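Local coordinates for protein glutathione S-transferase delta (Bombyx mori, PDB 3VK9) that probably catalyses the conjugation of glutathione to electrophilic compounds, working as a homodimer of the delta class, at residues R15-T20 against L26-K31; V54-L57 against L62-W65; G104-R109 against A163-L168. All coordinates share one frame; numbering follows the deposited sequence. Where two conformers were deposited one is given.

Contact 1 of 3, residues R15-T20 against L26-K31; sequences RAVLLT and LNLNLK
This is thin apolar packing of a helix on an edge strand: Leu18 and Val17 of helix 12-24 meet Leu30 and Leu28, residues on or just before strand 29-32. The backbones stay well apart, with 8.9 Å between Leu18 CA and Leu28 CA, so methyl groups at the ends of side chains do all the touching. Leu18 carries its CG beside the backbone N and opposite the carbonyl carbon (chi1 -65°), which brings the end of the chain nearer the strand than its first bond would suggest. Its CD2 lies 3.8 Å from Leu30 CD2 and 4.2 Å from Leu30 CD1, the two chains crossing at a slant with one methyl of Leu18 set against the forked end of Leu30. A looser touch lies beside it, Val17 CG1 to Leu28 CD1 at 4.4 Å. Strand 4-7, helix 12-24 and strand 29-32 form the beta-alpha-beta unit that begins the thioredoxin-like domain of glutathione transferases, and the contact joins the helix of that unit to its second strand. Strand 4-7 completes the packing: Leu5 touches both Val17 and Leu30, and Tyr7 both Leu18 and Leu30. On the helix itself, Thr20 turns its hydroxyl back one turn, OG1 donating to Ala16 O at 3.0 Å, while Thr20 N reaches Ala16 O at 3.1 Å from the other face of the carbonyl plane. That acceptor is therefore held by two donors, and the rotation of the threonine, whose side chain packs on Val156 and Leu159, is fixed by the hydroxyl bond.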
loop_
_atom_site.group_PDB
_atom_site.type_symbol
_atom_site.label_atom_id
_atom_site.label_comp_id
_atom_site.label_asym_id
_atom_site.label_seq_id
_atom_site.Cartn_x
_atom_site.Cartn_y
_atom_site.Cartn_z
ATOM N N ARG A 15 15.873 1.543 -0.767
ATOM C CA ARG A 15 16.582 0.330 -1.147
ATOM C C ARG A 15 15.753 -0.557 -2.089
ATOM O O ARG A 15 16.302 -1.278 -2.916
ATOM C CB ARG A 15 17.041 -0.439 0.107
ATOM C CG ARG A 15 18.154 0.309 0.878
ATOM C CD ARG A 15 18.679 -0.458 2.095
ATOM N NE ARG A 15 17.985 -0.082 3.322
ATOM C CZ ARG A 15 17.193 -0.886 4.015
ATOM N NH1 ARG A 15 16.987 -2.145 3.612
ATOM N NH2 ARG A 15 16.622 -0.443 5.127
ATOM N N ALA A 16 14.434 -0.526 -1.944
ATOM C CA ALA A 16 13.562 -1.259 -2.860
ATOM C C ALA A 16 13.797 -0.769 -4.286
ATOM O O ALA A 16 13.916 -1.559 -5.235
ATOM C CB ALA A 16 12.103 -1.081 -2.473
ATOM N N VAL A 17 13.896 0.545 -4.430
ATOM C CA VAL A 17 14.130 1.125 -5.741
ATOM C C VAL A 17 15.558 0.868 -6.239
ATOM O O VAL A 17 15.759 0.586 -7.417
ATOM C CB VAL A 17 13.796 2.637 -5.747
ATOM C CG1 VAL A 17 14.066 3.223 -7.096
ATOM C CG2 VAL A 17 12.337 2.850 -5.324
ATOM N N LEU A 18 16.549 0.983 -5.362
ATOM C CA LEU A 18 17.922 0.684 -5.772
ATOM C C LEU A 18 18.013 -0.760 -6.274
ATOM O O LEU A 18 18.600 -1.023 -7.306
ATOM C CB LEU A 18 18.913 0.960 -4.634
ATOM C CG LEU A 18 18.954 2.451 -4.282
ATOM C CD1 LEU A 18 19.690 2.719 -2.959
ATOM C CD2 LEU A 18 19.568 3.230 -5.436
ATOM N N LEU A 19 17.385 -1.686 -5.561
ATOM C CA LEU A 19 17.326 -3.076 -6.009
ATOM C C LEU A 19 16.685 -3.257 -7.395
ATOM O O LEU A 19 17.197 -3.997 -8.242
ATOM C CB LEU A 19 16.579 -3.926 -4.980
ATOM C CG LEU A 19 17.334 -4.220 -3.675
ATOM C CD1 LEU A 19 16.382 -4.763 -2.602
ATOM C CD2 LEU A 19 18.488 -5.152 -3.917
ATOM N N THR A 20 15.555 -2.591 -7.606
ATOM C CA THR A 20 14.818 -2.717 -8.854
ATOM C C THR A 20 15.650 -2.139 -9.991
ATOM O O THR A 20 15.683 -2.696 -11.084
ATOM C CB THR A 20 13.454 -2.016 -8.767
ATOM O OG1 THR A 20 12.643 -2.658 -7.764
ATOM C CG2 THR A 20 12.725 -2.064 -10.128
ATOM N N LEU A 26 19.414 -0.312 -14.868
ATOM C CA LEU A 26 19.201 1.099 -15.187
ATOM C C LEU A 26 20.292 1.993 -14.618
ATOM O O LEU A 26 20.948 1.650 -13.645
ATOM C CB LEU A 26 17.879 1.596 -14.606
ATOM C CG LEU A 26 16.581 0.870 -14.912
ATOM C CD1 LEU A 26 15.415 1.706 -14.343
ATOM C CD2 LEU A 26 16.410 0.646 -16.398
ATOM N N ASN A 27 20.458 3.159 -15.221
ATOM C CA ASN A 27 21.333 4.178 -14.664
ATOM C C ASN A 27 20.548 5.402 -14.215
ATOM O O ASN A 27 20.363 6.348 -14.976
ATOM C CB ASN A 27 22.411 4.587 -15.670
ATOM C CG ASN A 27 23.322 5.687 -15.132
ATOM O OD1 ASN A 27 23.316 5.993 -13.932
ATOM N ND2 ASN A 27 24.120 6.283 -16.017
ATOM N N LEU A 28 20.102 5.384 -12.966
ATOM C CA LEU A 28 19.444 6.530 -12.370
ATOM C C LEU A 28 20.453 7.544 -11.849
ATOM O O LEU A 28 21.518 7.185 -11.365
ATOM C CB LEU A 28 18.565 6.085 -11.208
ATOM C CG LEU A 28 17.500 5.044 -11.528
ATOM C CD1 LEU A 28 16.886 4.568 -10.229
ATOM C CD2 LEU A 28 16.438 5.645 -12.454
ATOM N N ASN A 29 20.099 8.818 -11.934
ATOM C CA ASN A 29 20.916 9.851 -11.343
ATOM C C ASN A 29 20.579 9.939 -9.862
ATOM O O ASN A 29 19.546 10.481 -9.489
ATOM C CB ASN A 29 20.652 11.186 -12.024
ATOM C CG ASN A 29 21.492 12.305 -11.449
ATOM O OD1 ASN A 29 22.637 12.088 -11.041
ATOM N ND2 ASN A 29 20.927 13.512 -11.407
ATOM N N LEU A 30 21.444 9.391 -9.016
ATOM C CA LEU A 30 21.144 9.331 -7.590
ATOM C C LEU A 30 21.424 10.663 -6.945
ATOM O O LEU A 30 22.489 11.230 -7.128
ATOM C CB LEU A 30 21.973 8.253 -6.906
ATOM C CG LEU A 30 21.749 6.828 -7.401
ATOM C CD1 LEU A 30 22.583 5.856 -6.570
ATOM C CD2 LEU A 30 20.262 6.454 -7.377
ATOM N N LYS A 31 20.460 11.164 -6.190
ATOM C CA LYS A 31 20.619 12.442 -5.515
ATOM C C LYS A 31 20.360 12.289 -4.025
ATOM O O LYS A 31 19.211 12.208 -3.584
ATOM C CB LYS A 31 19.673 13.472 -6.115
ATOM C CG LYS A 31 19.950 13.713 -7.594
ATOM C CD LYS A 31 19.091 14.849 -8.131
ATOM C CE LYS A 31 19.708 16.206 -7.783
ATOM N NZ LYS A 31 18.819 17.360 -8.146
#

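Contact 2 of 3, residues V54-L57 against L62-W65; sequences VPTL and LSIW
Leu57 and Ile64 form an antiparallel hydrogen-bonded pair in the hairpin of strands 56-59 and 62-64, the last two strands of the thioredoxin-like sheet. Two backbone bonds join them: Leu57 N donates to Ile64 O at 2.9 Å, and Ile64 N returns to Leu57 O at 3.0 Å. Leu57 O also takes a CA-H...O contact from Ser63 CA at 3.3 Å.

Apolar contact follows the same pair, Leu57 CB against Ile64 CG1 at 4.1 Å, on the sheet face covered by Ile70 of helix 67-78. Ile64 places CG1 between its backbone N and carbonyl carbon (chi1 59°), which turns that branch toward Leu57.

Thr56 adds van der Waals packing: its CG2 meets Ser63 OG at 3.4 Å, and its OG1 sits alongside Trp65 CB. The polar ends bond outside the hairpin, Thr56 OG1 to Tyr45 and Asn49, Ser63 OG to Leu48 O, and Trp65 NE1 to Gln51.

Beyond the paired strands, Pro55, which follows a cis peptide as in the cis-proline loop of this fold, brings its O to 3.0 Å from Trp65 O. Two acceptors so placed can share no bond, consistent with the ladder ending here and the chains diverging.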
loop_
_atom_site.group_PDB
_atom_site.type_symbol
_atom_site.label_atom_id
_atom_site.label_comp_id
_atom_site.label_asym_id
_atom_site.label_seq_id
_atom_site.Cartn_x
_atom_site.Cartn_y
_atom_site.Cartn_z
ATOM N N VAL A 54 11.347 10.243 1.125
ATOM C CA VAL A 54 12.163 9.582 0.111
ATOM C C VAL A 54 11.682 8.151 0.004
ATOM O O VAL A 54 11.145 7.610 0.968
ATOM C CB VAL A 54 13.650 9.610 0.458
ATOM C CG1 VAL A 54 14.203 11.049 0.333
ATOM C CG2 VAL A 54 13.874 9.071 1.844
ATOM N N PRO A 55 11.858 7.533 -1.174
ATOM C CA PRO A 55 12.512 8.140 -2.336
ATOM C C PRO A 55 11.568 9.033 -3.126
ATOM O O PRO A 55 10.347 8.894 -3.016
ATOM C CB PRO A 55 12.855 6.923 -3.190
ATOM C CG PRO A 55 11.708 5.990 -2.939
ATOM C CD PRO A 55 11.395 6.163 -1.464
ATOM N N THR A 56 12.121 9.927 -3.939
ATOM C CA THR A 56 11.309 10.613 -4.935
ATOM C C THR A 56 11.975 10.450 -6.301
ATOM O O THR A 56 13.132 10.847 -6.502
ATOM C CB THR A 56 11.117 12.125 -4.614
ATOM O OG1 THR A 56 10.632 12.284 -3.273
ATOM C CG2 THR A 56 10.143 12.776 -5.583
ATOM N N LEU A 57 11.235 9.856 -7.228
ATOM C CA LEU A 57 11.697 9.629 -8.588
ATOM C C LEU A 57 11.235 10.823 -9.440
ATOM O O LEU A 57 10.061 11.170 -9.410
ATOM C CB LEU A 57 11.059 8.329 -9.094
ATOM C CG LEU A 57 11.456 7.687 -10.436
ATOM C CD1 LEU A 57 10.792 8.337 -11.634
ATOM C CD2 LEU A 57 12.960 7.640 -10.579
ATOM N N LEU A 62 7.249 14.170 -14.477
ATOM C CA LEU A 62 6.647 13.274 -13.496
ATOM C C LEU A 62 7.475 13.116 -12.219
ATOM O O LEU A 62 8.633 12.689 -12.239
ATOM C CB LEU A 62 6.358 11.897 -14.097
ATOM C CG LEU A 62 5.610 10.948 -13.149
ATOM C CD1 LEU A 62 4.111 11.247 -13.143
ATOM C CD2 LEU A 62 5.865 9.474 -13.471
ATOM N N SER A 63 6.849 13.441 -11.101
ATOM C CA SER A 63 7.424 13.157 -9.809
ATOM C C SER A 63 6.543 12.119 -9.108
ATOM O O SER A 63 5.340 12.331 -8.943
ATOM C CB SER A 63 7.503 14.451 -8.991
ATOM O OG SER A 63 7.876 14.188 -7.657
ATOM N N ILE A 64 7.123 10.989 -8.706
ATOM C CA ILE A 64 6.380 10.026 -7.883
ATOM C C ILE A 64 7.237 9.500 -6.741
ATOM O O ILE A 64 8.436 9.261 -6.914
ATOM C CB ILE A 64 5.840 8.849 -8.703
ATOM C CG1 ILE A 64 6.974 8.099 -9.381
ATOM C CG2 ILE A 64 4.837 9.327 -9.752
ATOM C CD1 ILE A 64 6.501 6.850 -10.068
ATOM N N TRP A 65 6.628 9.316 -5.574
ATOM C CA TRP A 65 7.414 9.037 -4.382
ATOM C C TRP A 65 7.074 7.778 -3.566
ATOM O O TRP A 65 7.762 7.467 -2.595
ATOM C CB TRP A 65 7.454 10.265 -3.473
ATOM C CG TRP A 65 6.112 10.811 -3.059
ATOM C CD1 TRP A 65 5.396 10.471 -1.941
ATOM C CD2 TRP A 65 5.342 11.821 -3.737
ATOM N NE1 TRP A 65 4.234 11.199 -1.888
ATOM C CE2 TRP A 65 4.175 12.032 -2.975
ATOM C CE3 TRP A 65 5.523 12.553 -4.913
ATOM C CZ2 TRP A 65 3.199 12.941 -3.349
ATOM C CZ3 TRP A 65 4.550 13.466 -5.283
ATOM C CH2 TRP A 65 3.404 13.655 -4.501
#

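Contact 3 of 3, residues G104-R109 against A163-L168; sequences GTLYQR and ASVSSL
Tyr107 and Ser164 meet because of their first torsions: the tyrosine swings CG opposite its backbone N (chi1 -173°), bringing its CB and CD1 side beside Ser164 while the hydroxyl end goes on past it, and the serine keeps OG beside its own N (chi1 -61°), directed at helix 89-119. Ser164 OG thereby comes to 3.6 Å from Tyr107 CD1 and 3.7 Å from Tyr107 CB, approaching the ring obliquely, and Ser164 CB lies 3.8 Å from Tyr107 CD1. The small serine allows a close passage here, with Tyr107 CA and Ser164 CA only 5.9 Å apart although the axes of the short segments come no nearer than 9.8 Å. Those segments run broadly in the same direction, at 32° to each other.

One residue earlier, Leu106 reaches across as well. In the conformer described, its CD2 rests 4.0 Å from Val165 CG2 and near Ser164 CB, but a second conformer was modelled and this detail is less certain. Leu139 of helix 126-142 covers both Leu106 and Val165, so three helices of the all-helical C-terminal domain share this patch. A wider pi-type turn at 104-106 leads helix 89-119 into the contact.

The polar ends look elsewhere. Tyr107 OH bonds to Tyr115 OH, and Ser164 OG to Asp102 OD1, a carboxylate one turn or so back on helix 89-119. Further along, Ser167 OG folds back to Ala163 O, 2.8 Å away and in the carbonyl plane.

Ser164 therefore works in two ways: its CB and OG pack against the CB and CD1 of Tyr107, while its buried hydroxyl is satisfied by Asp102. The serine-aspartate bond is a polar tie between the two helices, and Tyr107 and Leu106 add dispersion contacts around Ser164.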
loop_
_atom_site.group_PDB
_atom_site.type_symbol
_atom_site.label_atom_id
_atom_site.label_comp_id
_atom_site.label_asym_id
_atom_site.label_seq_id
_atom_site.Cartn_x
_atom_site.Cartn_y
_atom_site.Cartn_z
ATOM N N GLY A 104 1.186 -2.173 3.895
ATOM C CA GLY A 104 0.079 -2.072 4.836
ATOM C C GLY A 104 0.163 -2.980 6.044
ATOM O O GLY A 104 -0.467 -2.734 7.075
ATOM N N THR A 105 0.953 -4.034 5.924
ATOM C CA THR A 105 1.025 -5.010 6.994
ATOM C C THR A 105 2.432 -5.191 7.551
ATOM O O THR A 105 2.693 -4.811 8.690
ATOM C CB THR A 105 0.453 -6.378 6.561
ATOM O OG1 THR A 105 -0.920 -6.216 6.170
ATOM C CG2 THR A 105 0.539 -7.400 7.708
ATOM N N LEU A 106 3.341 -5.750 6.758
ATOM C CA LEU A 106 4.657 -6.093 7.285
ATOM C C LEU A 106 5.439 -4.854 7.706
ATOM O O LEU A 106 5.834 -4.717 8.870
ATOM C CB LEU A 106 5.465 -6.950 6.300
ATOM C CG LEU A 106 6.634 -7.690 6.964
ATOM C CD1 LEU A 106 6.701 -9.128 6.494
ATOM C CD2 LEU A 106 7.975 -6.972 6.751
ATOM N N TYR A 107 5.653 -3.941 6.775
ATOM C CA TYR A 107 6.471 -2.793 7.111
ATOM C C TYR A 107 5.737 -1.845 8.063
ATOM O O TYR A 107 6.338 -1.240 8.943
ATOM C CB TYR A 107 6.995 -2.070 5.862
ATOM C CG TYR A 107 7.981 -0.999 6.243
ATOM C CD1 TYR A 107 9.298 -1.317 6.520
ATOM C CD2 TYR A 107 7.585 0.317 6.379
ATOM C CE1 TYR A 107 10.206 -0.344 6.909
ATOM C CE2 TYR A 107 8.492 1.303 6.769
ATOM C CZ TYR A 107 9.800 0.960 7.027
ATOM O OH TYR A 107 10.706 1.925 7.407
ATOM N N GLN A 108 4.425 -1.753 7.919
ATOM C CA GLN A 108 3.644 -0.920 8.822
ATOM C C GLN A 108 3.787 -1.414 10.255
ATOM O O GLN A 108 3.997 -0.632 11.170
ATOM C CB GLN A 108 2.169 -0.914 8.409
ATOM C CG GLN A 108 1.316 -0.000 9.257
ATOM C CD GLN A 108 1.736 1.455 9.121
ATOM O OE1 GLN A 108 1.688 2.034 8.026
ATOM N NE2 GLN A 108 2.173 2.050 10.230
ATOM N N ARG A 109 3.671 -2.721 10.443
ATOM C CA ARG A 109 3.739 -3.288 11.777
ATOM C C ARG A 109 5.121 -3.105 12.349
ATOM O O ARG A 109 5.263 -2.766 13.525
ATOM C CB ARG A 109 3.329 -4.763 11.766
ATOM C CG ARG A 109 1.837 -4.903 11.567
ATOM C CD ARG A 109 1.404 -6.327 11.389
ATOM N NE ARG A 109 -0.037 -6.384 11.195
ATOM C CZ ARG A 109 -0.767 -7.468 11.406
ATOM N NH1 ARG A 109 -0.181 -8.572 11.834
ATOM N NH2 ARG A 109 -2.078 -7.441 11.204
ATOM N N ALA A 163 13.789 -5.470 1.227
ATOM C CA ALA A 163 14.249 -4.202 1.777
ATOM C C ALA A 163 13.606 -3.956 3.144
ATOM O O ALA A 163 14.269 -3.491 4.081
ATOM C CB ALA A 163 13.960 -3.045 0.828
ATOM N N SER A 164 12.321 -4.279 3.260
ATOM C CA SER A 164 11.631 -4.196 4.558
ATOM C C SER A 164 12.163 -5.221 5.572
ATOM O O SER A 164 12.675 -4.848 6.632
ATOM C CB SER A 164 10.127 -4.385 4.370
ATOM O OG SER A 164 9.607 -3.371 3.538
ATOM N N VAL A 165 12.049 -6.505 5.236
ATOM C CA VAL A 165 12.487 -7.595 6.125
ATOM C C VAL A 165 13.927 -7.462 6.611
ATOM O O VAL A 165 14.210 -7.671 7.796
ATOM C CB VAL A 165 12.318 -9.002 5.492
ATOM C CG1 VAL A 165 12.914 -10.062 6.415
ATOM C CG2 VAL A 165 10.838 -9.310 5.198
ATOM N N SER A 166 14.841 -7.113 5.708
ATOM C CA SER A 166 16.228 -6.897 6.124
ATOM C C SER A 166 16.351 -5.818 7.218
ATOM O O SER A 166 17.135 -5.966 8.160
ATOM C CB SER A 166 17.143 -6.607 4.915
ATOM O OG SER A 166 16.865 -5.349 4.300
ATOM N N SER A 167 15.568 -4.745 7.113
ATOM C CA SER A 167 15.601 -3.698 8.133
ATOM C C SER A 167 15.378 -4.241 9.558
ATOM O O SER A 167 15.807 -3.624 10.531
ATOM C CB SER A 167 14.577 -2.602 7.830
ATOM O OG SER A 167 14.657 -2.202 6.484
ATOM N N LEU A 168 14.715 -5.394 9.677
ATOM C CA LEU A 168 14.454 -5.999 10.987
ATOM C C LEU A 168 15.736 -6.430 11.703
ATOM O O LEU A 168 15.728 -6.653 12.909
ATOM C CB LEU A 168 13.530 -7.223 10.849
ATOM C CG LEU A 168 12.014 -7.022 10.890
ATOM C CD1 LEU A 168 11.592 -6.016 9.836
ATOM C CD2 LEU A 168 11.286 -8.354 10.681
#

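How the contacts relate
From the N terminus, contact 1 closes first, bridging the five residues that end helix 12-24 and lead into strand 29-32. Contact 2 follows, closing the tight turn between strands 56-59 and 62-64; contact 3 spans 53 residues of the helical domain. The three run in series, with neither nesting nor crossing. Contacts 1 and 2 meet where Val17 CG2 packs on Pro55 CG at 4.0 Å, joining helix to cis-proline loop. Arg15 links the two domains: its NH2 lies 3.0 Å from Ser167 OG, a probable hydrogen bond, and NH1 probably binds Ala163 O. Contacts 2 and 3 stay about 9 Å apart at their nearest atoms, yet both touch the second subunit.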